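MSM0273 (Mycobacterium smegmatis, PDB 5L37) assembles into the pentamers of the RMM bacterial microcompartment shell, which probably close the vertices of its polyhedral coat. Local coordinates at residues 4-9 and 23-28; 14-19 and 66-71; 49-54 and 72-77; 18-23 and 37-42. All blocks are in the same frame, centred on the assembly; numbering follows the deposited sequence.

Contact 1. Residues 4-9 and 23-28; sequences ATVTGN and AFLEVE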
loop_
_atom_site.group_PDB
_atom_site.type_symbol
_atom_site.label_atom_id
_atom_site.label_comp_id
_atom_site.label_asym_id
_atom_site.label_seq_id
_atom_site.Cartn_x
_atom_site.Cartn_y
_atom_site.Cartn_z
ATOM N N ALA C 4 -6.447 14.736 -8.204
ATOM C CA ALA C 4 -7.437 15.111 -7.205
ATOM C C ALA C 4 -7.668 16.592 -7.252
ATOM O O ALA C 4 -6.899 17.330 -7.901
ATOM C CB ALA C 4 -6.955 14.707 -5.831
ATOM N N THR C 5 -8.730 17.024 -6.583
ATOM C CA THR C 5 -9.058 18.435 -6.471
ATOM C C THR C 5 -9.018 18.801 -5.008
ATOM O O THR C 5 -9.622 18.100 -4.188
ATOM C CB THR C 5 -10.464 18.743 -7.062
ATOM O OG1 THR C 5 -10.475 18.330 -8.439
ATOM C CG2 THR C 5 -10.783 20.230 -6.974
ATOM N N VAL C 6 -8.320 19.891 -4.688
ATOM C CA VAL C 6 -8.303 20.416 -3.315
ATOM C C VAL C 6 -9.671 20.998 -2.945
ATOM O O VAL C 6 -10.239 21.830 -3.674
ATOM C CB VAL C 6 -7.252 21.504 -3.127
ATOM C CG1 VAL C 6 -7.249 21.984 -1.660
ATOM C CG2 VAL C 6 -5.829 20.984 -3.520
ATOM N N THR C 7 -10.220 20.547 -1.822
ATOM C CA THR C 7 -11.561 21.002 -1.448
ATOM C C THR C 7 -11.533 21.829 -0.179
ATOM O O THR C 7 -12.472 22.598 0.107
ATOM C CB THR C 7 -12.515 19.820 -1.252
ATOM O OG1 THR C 7 -11.936 18.896 -0.322
ATOM C CG2 THR C 7 -12.743 19.073 -2.579
ATOM N N GLY C 8 -10.457 21.738 0.584
ATOM C CA GLY C 8 -10.394 22.537 1.803
ATOM C C GLY C 8 -9.158 22.315 2.642
ATOM O O GLY C 8 -8.297 21.515 2.299
ATOM N N ASN C 9 -9.104 22.968 3.794
ATOM C CA ASN C 9 -7.940 22.840 4.652
ATOM C C ASN C 9 -8.404 22.079 5.876
ATOM O O ASN C 9 -9.590 22.100 6.238
ATOM C CB ASN C 9 -7.365 24.215 5.031
ATOM C CG ASN C 9 -5.827 24.222 5.088
ATOM O OD1 ASN C 9 -5.189 23.420 5.783
ATOM N ND2 ASN C 9 -5.228 25.127 4.315
ATOM N N ALA C 23 0.924 21.983 4.871
ATOM C CA ALA C 23 -0.490 22.005 5.205
ATOM C C ALA C 23 -1.136 20.644 5.002
ATOM O O ALA C 23 -0.722 19.854 4.168
ATOM C CB ALA C 23 -1.195 23.040 4.364
ATOM N N PHE C 24 -2.178 20.382 5.788
ATOM C CA PHE C 24 -3.039 19.214 5.563
ATOM C C PHE C 24 -4.228 19.672 4.704
ATOM O O PHE C 24 -5.027 20.479 5.150
ATOM C CB PHE C 24 -3.576 18.634 6.877
ATOM C CG PHE C 24 -2.529 18.038 7.769
ATOM C CD1 PHE C 24 -1.793 16.932 7.360
ATOM C CD2 PHE C 24 -2.364 18.510 9.052
ATOM C CE1 PHE C 24 -0.828 16.342 8.222
ATOM C CE2 PHE C 24 -1.414 17.922 9.911
ATOM C CZ PHE C 24 -0.653 16.863 9.488
ATOM N N LEU C 25 -4.379 19.129 3.506
ATOM C CA LEU C 25 -5.485 19.564 2.651
ATOM C C LEU C 25 -6.437 18.416 2.414
ATOM O O LEU C 25 -6.016 17.267 2.170
ATOM C CB LEU C 25 -4.955 20.091 1.293
ATOM C CG LEU C 25 -3.969 21.302 1.368
ATOM C CD1 LEU C 25 -3.584 21.742 -0.067
ATOM C CD2 LEU C 25 -4.539 22.470 2.163
ATOM N N GLU C 26 -7.721 18.714 2.483
ATOM C CA GLU C 26 -8.698 17.732 2.045
ATOM C C GLU C 26 -8.744 17.777 0.507
ATOM O O GLU C 26 -8.737 18.857 -0.074
ATOM C CB GLU C 26 -10.079 18.014 2.631
ATOM C CG GLU C 26 -11.074 16.907 2.269
ATOM C CD GLU C 26 -12.452 17.152 2.816
ATOM O OE1 GLU C 26 -13.164 18.022 2.263
ATOM O OE2 GLU C 26 -12.817 16.474 3.802
ATOM N N VAL C 27 -8.743 16.605 -0.126
ATOM C CA VAL C 27 -8.794 16.509 -1.587
ATOM C C VAL C 27 -9.863 15.492 -1.955
ATOM O O VAL C 27 -10.193 14.619 -1.158
ATOM C CB VAL C 27 -7.438 16.094 -2.210
ATOM C CG1 VAL C 27 -6.334 17.087 -1.785
ATOM C CG2 VAL C 27 -7.059 14.604 -1.854
ATOM N N GLU C 28 -10.383 15.613 -3.163
ATOM C CA GLU C 28 -11.350 14.680 -3.693
ATOM C C GLU C 28 -10.757 14.068 -4.954
ATOM O O GLU C 28 -10.340 14.787 -5.876
ATOM C CB GLU C 28 -12.659 15.390 -3.994
ATOM C CG GLU C 28 -13.674 14.511 -4.639
ATOM C CD GLU C 28 -15.029 15.163 -4.720
ATOM O OE1 GLU C 28 -15.190 16.331 -4.292
ATOM O OE2 GLU C 28 -15.935 14.500 -5.251
HETATM O O HOH W 1 -3.122 22.521 7.564
#

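Contact 2. Residues 14-19 and 66-71; sequences RRIEGI and PPPIDA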
loop_
_atom_site.group_PDB
_atom_site.type_symbol
_atom_site.label_atom_id
_atom_site.label_comp_id
_atom_site.label_asym_id
_atom_site.label_seq_id
_atom_site.Cartn_x
_atom_site.Cartn_y
_atom_site.Cartn_z
ATOM N N ARG C 14 -4.091 19.439 17.637
ATOM C CA ARG C 14 -2.798 19.006 18.165
ATOM C C ARG C 14 -2.268 17.902 17.269
ATOM O O ARG C 14 -3.034 17.278 16.546
ATOM C CB ARG C 14 -2.880 18.533 19.605
ATOM C CG ARG C 14 -3.594 17.279 19.835
ATOM C CD ARG C 14 -3.472 16.880 21.313
ATOM N NE ARG C 14 -4.211 15.650 21.569
ATOM C CZ ARG C 14 -4.202 15.001 22.731
ATOM N NH1 ARG C 14 -3.480 15.460 23.749
ATOM N NH2 ARG C 14 -4.916 13.897 22.868
ATOM N N ARG C 15 -0.955 17.732 17.266
ATOM C CA ARG C 15 -0.299 16.757 16.379
ATOM C C ARG C 15 0.790 16.053 17.131
ATOM O O ARG C 15 1.333 16.606 18.063
ATOM C CB ARG C 15 0.344 17.434 15.168
ATOM C CG ARG C 15 -0.551 18.358 14.386
ATOM C CD ARG C 15 0.278 19.192 13.439
ATOM N NE ARG C 15 -0.557 20.013 12.547
ATOM C CZ ARG C 15 -0.075 20.714 11.531
ATOM N NH1 ARG C 15 1.235 20.712 11.286
ATOM N NH2 ARG C 15 -0.900 21.424 10.761
ATOM N N ILE C 16 1.136 14.826 16.699
ATOM C CA ILE C 16 2.349 14.184 17.215
ATOM C C ILE C 16 3.529 14.954 16.641
ATOM O O ILE C 16 3.386 15.783 15.714
ATOM C CB ILE C 16 2.499 12.680 16.837
ATOM C CG1 ILE C 16 2.494 12.506 15.329
ATOM C CG2 ILE C 16 1.352 11.868 17.493
ATOM C CD1 ILE C 16 2.679 10.985 14.962
ATOM N N GLU C 17 4.675 14.752 17.266
ATOM C CA GLU C 17 5.888 15.425 16.815
ATOM C C GLU C 17 6.368 14.915 15.474
ATOM O O GLU C 17 6.065 13.773 15.058
ATOM C CB GLU C 17 7.022 15.244 17.838
ATOM C CG GLU C 17 6.732 15.779 19.213
ATOM C CD GLU C 17 6.814 17.257 19.348
ATOM O OE1 GLU C 17 6.983 17.988 18.344
ATOM O OE2 GLU C 17 6.842 17.685 20.522
ATOM N N GLY C 18 7.089 15.774 14.741
ATOM C CA GLY C 18 7.769 15.258 13.549
ATOM C C GLY C 18 7.074 15.554 12.234
ATOM O O GLY C 18 7.489 15.069 11.192
ATOM N N ILE C 19 5.985 16.310 12.282
ATOM C CA ILE C 19 5.311 16.757 11.050
ATOM C C ILE C 19 5.986 18.029 10.549
ATOM O O ILE C 19 6.134 18.984 11.289
ATOM C CB ILE C 19 3.801 16.918 11.288
ATOM C CG1 ILE C 19 3.247 15.503 11.562
ATOM C CG2 ILE C 19 3.089 17.600 10.072
ATOM C CD1 ILE C 19 1.912 15.506 12.111
ATOM N N PRO C 66 11.934 10.535 9.123
ATOM C CA PRO C 66 10.799 10.295 8.215
ATOM C C PRO C 66 9.467 10.719 8.838
ATOM O O PRO C 66 9.025 10.141 9.864
ATOM C CB PRO C 66 10.833 8.773 7.992
ATOM C CG PRO C 66 11.610 8.210 9.194
ATOM C CD PRO C 66 12.629 9.283 9.496
ATOM N N PRO C 67 8.779 11.687 8.198
ATOM C CA PRO C 67 7.519 12.083 8.847
ATOM C C PRO C 67 6.394 11.087 8.633
ATOM O O PRO C 67 6.381 10.344 7.633
ATOM C CB PRO C 67 7.159 13.392 8.184
ATOM C CG PRO C 67 7.796 13.323 6.802
ATOM C CD PRO C 67 9.079 12.512 7.018
ATOM N N PRO C 68 5.413 11.113 9.528
ATOM C CA PRO C 68 4.310 10.155 9.469
ATOM C C PRO C 68 3.223 10.611 8.484
ATOM O O PRO C 68 2.071 10.892 8.857
ATOM C CB PRO C 68 3.810 10.132 10.916
ATOM C CG PRO C 68 4.005 11.577 11.367
ATOM C CD PRO C 68 5.295 12.057 10.674
ATOM N N ILE C 69 3.621 10.669 7.205
ATOM C CA ILE C 69 2.801 11.215 6.127
ATOM C C ILE C 69 2.697 10.157 5.040
ATOM O O ILE C 69 3.752 9.662 4.566
ATOM C CB ILE C 69 3.485 12.502 5.562
ATOM C CG1 ILE C 69 3.515 13.576 6.651
ATOM C CG2 ILE C 69 2.806 12.991 4.283
ATOM C CD1 ILE C 69 2.146 14.008 7.063
ATOM N N ASP C 70 1.466 9.822 4.626
ATOM C CA ASP C 70 1.253 8.765 3.613
ATOM C C ASP C 70 0.544 9.303 2.330
ATOM O O ASP C 70 0.051 8.522 1.512
ATOM C CB ASP C 70 0.440 7.607 4.247
ATOM C CG ASP C 70 -1.009 8.017 4.619
ATOM O OD1 ASP C 70 -1.378 9.155 4.303
ATOM O OD2 ASP C 70 -1.762 7.179 5.170
ATOM N N ALA C 71 0.504 10.627 2.155
ATOM C CA ALA C 71 -0.067 11.225 0.931
ATOM C C ALA C 71 0.504 12.613 0.760
ATOM O O ALA C 71 0.530 13.376 1.731
ATOM C CB ALA C 71 -1.604 11.289 1.033
#

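Contact 3. Residues 49-54 and 72-77; sequences HVLIAQ and LIIGSI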
loop_
_atom_site.group_PDB
_atom_site.type_symbol
_atom_site.label_atom_id
_atom_site.label_comp_id
_atom_site.label_asym_id
_atom_site.label_seq_id
_atom_site.Cartn_x
_atom_site.Cartn_y
_atom_site.Cartn_z
ATOM N N HIS C 49 -6.458 21.581 -9.185
ATOM C CA HIS C 49 -6.275 20.199 -9.563
ATOM C C HIS C 49 -4.834 19.787 -9.372
ATOM O O HIS C 49 -3.934 20.409 -9.940
ATOM C CB HIS C 49 -6.701 19.995 -11.016
ATOM C CG HIS C 49 -8.099 20.444 -11.265
ATOM N ND1 HIS C 49 -9.187 19.798 -10.738
ATOM C CD2 HIS C 49 -8.584 21.492 -11.978
ATOM C CE1 HIS C 49 -10.290 20.445 -11.085
ATOM N NE2 HIS C 49 -9.950 21.465 -11.850
ATOM N N VAL C 50 -4.627 18.720 -8.604
ATOM C CA VAL C 50 -3.279 18.350 -8.177
ATOM C C VAL C 50 -3.026 16.864 -8.411
ATOM O O VAL C 50 -3.952 16.089 -8.625
ATOM C CB VAL C 50 -3.041 18.659 -6.685
ATOM C CG1 VAL C 50 -3.132 20.181 -6.426
ATOM C CG2 VAL C 50 -4.066 17.955 -5.830
ATOM N N LEU C 51 -1.754 16.499 -8.346
ATOM C CA LEU C 51 -1.271 15.135 -8.499
ATOM C C LEU C 51 -0.754 14.669 -7.136
ATOM O O LEU C 51 0.031 15.383 -6.520
ATOM C CB LEU C 51 -0.143 15.127 -9.531
ATOM C CG LEU C 51 0.389 13.793 -10.003
ATOM C CD1 LEU C 51 -0.818 13.017 -10.663
ATOM C CD2 LEU C 51 1.547 14.068 -10.966
ATOM N N ILE C 52 -1.211 13.515 -6.663
ATOM C CA ILE C 52 -0.867 13.002 -5.335
ATOM C C ILE C 52 -0.117 11.698 -5.424
ATOM O O ILE C 52 -0.516 10.809 -6.210
ATOM C CB ILE C 52 -2.133 12.787 -4.497
ATOM C CG1 ILE C 52 -2.693 14.206 -4.238
ATOM C CG2 ILE C 52 -1.805 12.065 -3.182
ATOM C CD1 ILE C 52 -4.020 14.170 -3.650
ATOM N N ALA C 53 0.927 11.562 -4.612
ATOM C CA ALA C 53 1.581 10.243 -4.410
ATOM C C ALA C 53 1.273 9.729 -3.019
ATOM O O ALA C 53 1.136 10.523 -2.076
ATOM C CB ALA C 53 3.087 10.351 -4.596
ATOM N N GLN C 54 1.127 8.402 -2.895
ATOM C CA GLN C 54 0.698 7.801 -1.616
ATOM C C GLN C 54 1.688 6.786 -1.091
ATOM O O GLN C 54 2.499 6.212 -1.847
ATOM C CB GLN C 54 -0.646 7.111 -1.805
ATOM C CG GLN C 54 -1.769 8.079 -2.179
ATOM C CD GLN C 54 -3.054 7.329 -2.404
ATOM O OE1 GLN C 54 -3.343 6.883 -3.508
ATOM N NE2 GLN C 54 -3.798 7.114 -1.326
ATOM N N LEU C 72 1.029 12.898 -0.424
ATOM C CA LEU C 72 1.761 14.149 -0.688
ATOM C C LEU C 72 1.346 14.663 -2.037
ATOM O O LEU C 72 1.366 13.936 -3.014
ATOM C CB LEU C 72 3.283 13.911 -0.673
ATOM C CG LEU C 72 4.177 15.112 -0.996
ATOM C CD1 LEU C 72 4.053 16.225 0.100
ATOM C CD2 LEU C 72 5.607 14.603 -1.082
ATOM N N ILE C 73 0.996 15.949 -2.087
ATOM C CA ILE C 73 0.787 16.594 -3.380
ATOM C C ILE C 73 2.126 16.857 -4.049
ATOM O O ILE C 73 3.006 17.511 -3.472
ATOM C CB ILE C 73 -0.023 17.887 -3.168
ATOM C CG1 ILE C 73 -1.490 17.513 -2.888
ATOM C CG2 ILE C 73 0.116 18.815 -4.411
ATOM C CD1 ILE C 73 -2.322 18.710 -2.219
ATOM N N ILE C 74 2.316 16.322 -5.256
ATOM C CA ILE C 74 3.625 16.474 -5.886
ATOM C C ILE C 74 3.611 17.503 -7.011
ATOM O O ILE C 74 4.670 17.812 -7.552
ATOM C CB ILE C 74 4.226 15.099 -6.402
ATOM C CG1 ILE C 74 3.365 14.509 -7.483
ATOM C CG2 ILE C 74 4.389 14.111 -5.244
ATOM C CD1 ILE C 74 4.050 13.271 -8.137
ATOM N N GLY C 75 2.437 18.017 -7.391
ATOM C CA GLY C 75 2.420 19.067 -8.422
ATOM C C GLY C 75 0.991 19.437 -8.792
ATOM O O GLY C 75 0.030 18.762 -8.375
ATOM N N SER C 76 0.836 20.518 -9.543
ATOM C CA SER C 76 -0.495 20.843 -10.064
ATOM C C SER C 76 -0.587 20.367 -11.491
ATOM O O SER C 76 0.436 20.133 -12.144
ATOM C CB SER C 76 -0.837 22.338 -9.935
ATOM O OG SER C 76 0.051 23.081 -10.692
ATOM N N ILE C 77 -1.812 20.151 -11.964
ATOM C CA ILE C 77 -2.024 19.586 -13.299
ATOM C C ILE C 77 -2.223 20.716 -14.309
ATOM O O ILE C 77 -3.131 21.563 -14.168
ATOM C CB ILE C 77 -3.236 18.666 -13.291
ATOM C CG1 ILE C 77 -2.984 17.543 -12.264
ATOM C CG2 ILE C 77 -3.538 18.105 -14.664
ATOM C CD1 ILE C 77 -4.159 16.727 -11.997
#

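Contact 4. Residues 18-23 and 37-42; sequences GIPAGA and IAFDVL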
loop_
_atom_site.group_PDB
_atom_site.type_symbol
_atom_site.label_atom_id
_atom_site.label_comp_id
_atom_site.label_asym_id
_atom_site.label_seq_id
_atom_site.Cartn_x
_atom_site.Cartn_y
_atom_site.Cartn_z
ATOM N N GLY C 18 7.089 15.774 14.741
ATOM C CA GLY C 18 7.769 15.258 13.549
ATOM C C GLY C 18 7.074 15.554 12.234
ATOM O O GLY C 18 7.489 15.069 11.192
ATOM N N ILE C 19 5.985 16.310 12.282
ATOM C CA ILE C 19 5.311 16.757 11.050
ATOM C C ILE C 19 5.986 18.029 10.549
ATOM O O ILE C 19 6.134 18.984 11.289
ATOM C CB ILE C 19 3.801 16.918 11.288
ATOM C CG1 ILE C 19 3.247 15.503 11.562
ATOM C CG2 ILE C 19 3.089 17.600 10.072
ATOM C CD1 ILE C 19 1.912 15.506 12.111
ATOM N N PRO C 20 6.406 18.015 9.287
ATOM C CA PRO C 20 7.152 19.133 8.712
ATOM C C PRO C 20 6.274 20.343 8.490
ATOM O O PRO C 20 5.049 20.235 8.612
ATOM C CB PRO C 20 7.636 18.567 7.353
ATOM C CG PRO C 20 6.832 17.404 7.068
ATOM C CD PRO C 20 6.098 16.963 8.303
ATOM N N ALA C 21 6.898 21.464 8.123
ATOM C CA ALA C 21 6.193 22.647 7.637
ATOM C C ALA C 21 5.358 22.241 6.432
ATOM O O ALA C 21 5.774 21.424 5.635
ATOM C CB ALA C 21 7.185 23.746 7.220
ATOM N N GLY C 22 4.156 22.808 6.314
ATOM C CA GLY C 22 3.268 22.451 5.221
ATOM C C GLY C 22 1.846 22.381 5.736
ATOM O O GLY C 22 1.612 22.663 6.931
ATOM N N ALA C 23 0.924 21.983 4.871
ATOM C CA ALA C 23 -0.490 22.005 5.205
ATOM C C ALA C 23 -1.136 20.644 5.002
ATOM O O ALA C 23 -0.722 19.854 4.168
ATOM C CB ALA C 23 -1.195 23.040 4.364
ATOM N N ILE C 37 -6.962 13.084 3.001
ATOM C CA ILE C 37 -6.157 14.217 3.422
ATOM C C ILE C 37 -4.746 14.022 2.911
ATOM O O ILE C 37 -4.098 12.987 3.181
ATOM C CB ILE C 37 -6.151 14.399 4.998
ATOM C CG1 ILE C 37 -7.596 14.454 5.560
ATOM C CG2 ILE C 37 -5.273 15.623 5.399
ATOM C CD1 ILE C 37 -8.512 15.429 4.890
ATOM N N ALA C 38 -4.266 15.027 2.174
ATOM C CA ALA C 38 -2.927 14.979 1.626
ATOM C C ALA C 38 -2.094 16.096 2.174
ATOM O O ALA C 38 -2.613 17.201 2.415
ATOM C CB ALA C 38 -2.958 15.067 0.066
ATOM N N PHE C 39 -0.804 15.841 2.355
ATOM C CA PHE C 39 0.119 16.876 2.811
ATOM C C PHE C 39 0.546 17.744 1.643
ATOM O O PHE C 39 0.722 17.246 0.544
ATOM C CB PHE C 39 1.358 16.245 3.480
ATOM C CG PHE C 39 2.083 17.183 4.369
ATOM C CD1 PHE C 39 1.533 17.508 5.592
ATOM C CD2 PHE C 39 3.314 17.752 4.001
ATOM C CE1 PHE C 39 2.173 18.391 6.459
ATOM C CE2 PHE C 39 3.979 18.647 4.855
ATOM C CZ PHE C 39 3.397 18.968 6.089
ATOM N N ASP C 40 0.696 19.031 1.888
ATOM C CA ASP C 40 1.057 19.966 0.819
ATOM C C ASP C 40 2.175 20.881 1.240
ATOM O O ASP C 40 2.103 21.512 2.308
ATOM C CB ASP C 40 -0.149 20.804 0.447
ATOM C CG ASP C 40 0.139 21.738 -0.718
ATOM O OD1 ASP C 40 0.440 21.256 -1.810
ATOM O OD2 ASP C 40 -0.093 22.927 -0.547
ATOM N N VAL C 41 3.193 20.990 0.384
ATOM C CA VAL C 41 4.303 21.903 0.621
ATOM C C VAL C 41 4.364 22.997 -0.454
ATOM O O VAL C 41 5.181 23.907 -0.366
ATOM C CB VAL C 41 5.653 21.177 0.663
ATOM C CG1 VAL C 41 5.665 20.128 1.844
ATOM C CG2 VAL C 41 5.950 20.460 -0.655
ATOM N N LEU C 42 3.517 22.876 -1.475
ATOM C CA LEU C 42 3.506 23.800 -2.627
ATOM C C LEU C 42 2.615 25.037 -2.519
ATOM O O LEU C 42 2.534 25.823 -3.473
ATOM C CB LEU C 42 3.125 23.027 -3.888
ATOM C CG LEU C 42 4.194 22.020 -4.337
ATOM C CD1 LEU C 42 3.640 21.127 -5.499
ATOM C CD2 LEU C 42 5.501 22.730 -4.750
#

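Contact 1. Residues 4-9 and 23-28
Strands 4-9 and 23-28 are antiparallel neighbours in the sheet of the chain, with Thr5 and Glu28 as a hydrogen-bonded pair at one end and Asn9 beside Leu25 at the other. Thr5 N meets Glu28 O at 2.8 Å, and the reverse bond, Glu28 N to Thr5 O, is just as short. Beyond Val6 the register slips by one residue. Thr7 N reaches Glu26 O at 2.8 Å in a nearly straight bond (174° at the hydrogen), and Gly8 N gives the same oxygen a weak second bond of 3.4 Å. Gly8 is almost fully extended (phi 177°), a shape that suits glycine.

The Glu26 side chain crosses that of Thr7, and its OE1 accepts a hydrogen bond from Thr7 OG1 at 3.0 Å on the anti lone pair. Arg35 of strand 35-40 forms salt bridges with Glu26 and Glu28, which would favour both carboxylates being ionised. The opposite face is mostly apolar, with the Asn9 amide lying on Leu25 CD2 at its end: Val6 CG1 touches Leu25 CD1 at 4.0 Å, Ala4 CB lies 3.9 Å from Val27 CB, and this layer continues onto Val50 and Ile52. One water links Asn9 OD1 with Phe24 N. Thr7 and Gly8 facing Glu26 make a classic beta bulge in the sheet of the EutN/CcmL fold.

Contact 2. Residues 14-19 and 66-71
Pro68 presents the CG corner of its ring to two isoleucines, Ile16 and Ile19, which approach it differently. The Ile16 side chain slides past the ring in the opposite direction: its CG1 stands between the backbone N and the carbonyl carbon (chi1 58°), and from there CD1 extends to 3.9 Å from Pro68 CG. Ile19 instead crosses the ring at about a right angle, placing CG1 4.0 Å from the same Pro68 CG, so both isoleucines meet at that atom, Ile19 also coming close to CD. Backbone approaches too: Gly18 O lies 3.5 Å from Pro67 CB and 3.8 Å from Pro68 CD, against ring carbons; the proline nitrogens, having no hydrogen, cannot donate to it. Gly18 has a positive phi of 101°, a region that suits glycine.

Pro68 is the centre of an inverse gamma turn, in which Ile69 N makes a weak bond of 2.8 Å to Pro67 O. That oxygen also accepts a hydrogen bond from Ser59 OG. Three successive prolines keep this loop, which leads into strand 71-76, stiff and apolar. The same place lies at a subunit boundary of the pentamer: Trp61 of a neighbouring subunit packs on Pro68 and hydrogen-bonds Glu17 O through NE1, while Leu42 of that subunit packs on Ile16. Arg14 and Arg15 pair with a strand of the neighbouring chain, carrying the sheet across the interface.

Contact 3. Residues 49-54 and 72-77
Ala53 and Leu72 form a hydrogen-bonded pair at one end of this antiparallel strand pairing, and Ile77 N bonds His49 O at 2.9 Å at the other. In the Ala53-Leu72 pair, Ala53 N gives to Leu72 O and Leu72 N to Ala53 O, each at 2.9 Å. Midway the partners shift by one residue: Leu51 O accepts Ile74 N at 2.8 Å, nearly along the C=O axis, whereas Leu51 N gives to Gly75 O. CA-H...O contacts, such as Ile52 CA to Leu72 O, accompany these bonds.

The van der Waals contacts fall on two faces. On the face of Val50, Ile52 and Ile73, Ile73 CG1 lies between Ile52 CG1, 3.8 Å away, and Val50 CG2, while Ile73 CG2 touches Val50 CB at 3.9 Å. This layer goes on to Ala38 of strand 35-40 and to Leu25 and Val27 of strand 23-29. On the other side the Leu51 and Ile74 side chains cross obliquely, CD2 to CD1 3.9 Å, and Ile74 CG2 rests against Ala53 CB at 4.0 Å, a short side chain fitting beside the branched one. Ile74 CG1, between its own backbone N and carbonyl carbon (chi1 64°), lies close to Leu51 O and CD2.

A neighbouring subunit covers this second side: its Ile37 packs on Leu51, its Pro68 on Ala53 and its Ile16 on Ile74, with backbone bonds from Ile74 and Ser76. The ladder thus meets part of the backbone polarity, and the strand and subunit beside it meet more; the side chains, largely apolar, join the interior of the chain on one side and the pentamer interface on the other.

Contact 4. Residues 18-23 and 37-42
This is the open end of the beta hairpin formed by strands 23-29 and 35-40, where Ala23, at the start of one strand, pairs with Asp40, at the end of the other. Ala23 N gives to Asp40 O at 2.9 Å, and Asp40 N gives to Ala23 O at 2.8 Å; both donors lie in the carbonyl plane of the acceptor.

Before Ala23, the loop wraps round the ring of Phe39. CG is anti to the backbone N (chi1 -160°), and the end of the side chain comes nearer the loop, where its edge meets two backbone oxygens near its plane: CZ is 3.3 Å from Pro20 O, and CE2 is 3.4 Å from Ala21 O. The slightly positive C-H rim of an aromatic ring suits such carbonyls. One face carries Ala23 N, offset toward the rim. Apolar groups also touch the ring, with Pro20 CG 3.8 Å from Phe39 CE2 and Ile19 CG2 3.8 Å from Phe39 CE1, while Ile69 packs on the same side chain.

Gly22 lies obliquely to the ring, its CA 3.6 Å from Phe39 CZ and 3.3 Å from Asp40 O. Having no side chain, it can pass this closely between ring and strand, in a backbone shape (phi 141°) that glycine adopts readily. The carboxylate of Asp40 turns to the following loop, where OD1 bonds Ser44 OG and receives a weak bond from Leu42 N. Ile16 of a neighbouring subunit packs on Val41. The whole is the open end of an antiparallel beta hairpin, with a preceding proline- and glycine-bearing loop against a buried aromatic ring, in the beta domain of the EutN/CcmL family.

Overall arrangement
Contacts 1, 3 and 4 belong to one antiparallel sheet, and contact 2 joins two loops at its margin. Contact 3 is the most buried of the sheet pairings, its side chains almost all apolar; contact 1, about 10 Å away between centres, shares the apolar layer but carries charged and hydroxyl groups on its partly exposed face. Contacts 2 and 4, with centres about 8 Å apart, overlap at Gly18 and Ile19, of which only Ile19 touches in both. Contact 2, buried at the subunit boundary, rests on proline and isoleucine surfaces, whereas contact 4, partly buried, adds a backbone pair and an aromatic ring. Ala23 belongs to contacts 1 and 4. Neighbouring subunits reach all four, most extensively contacts 2 and 3.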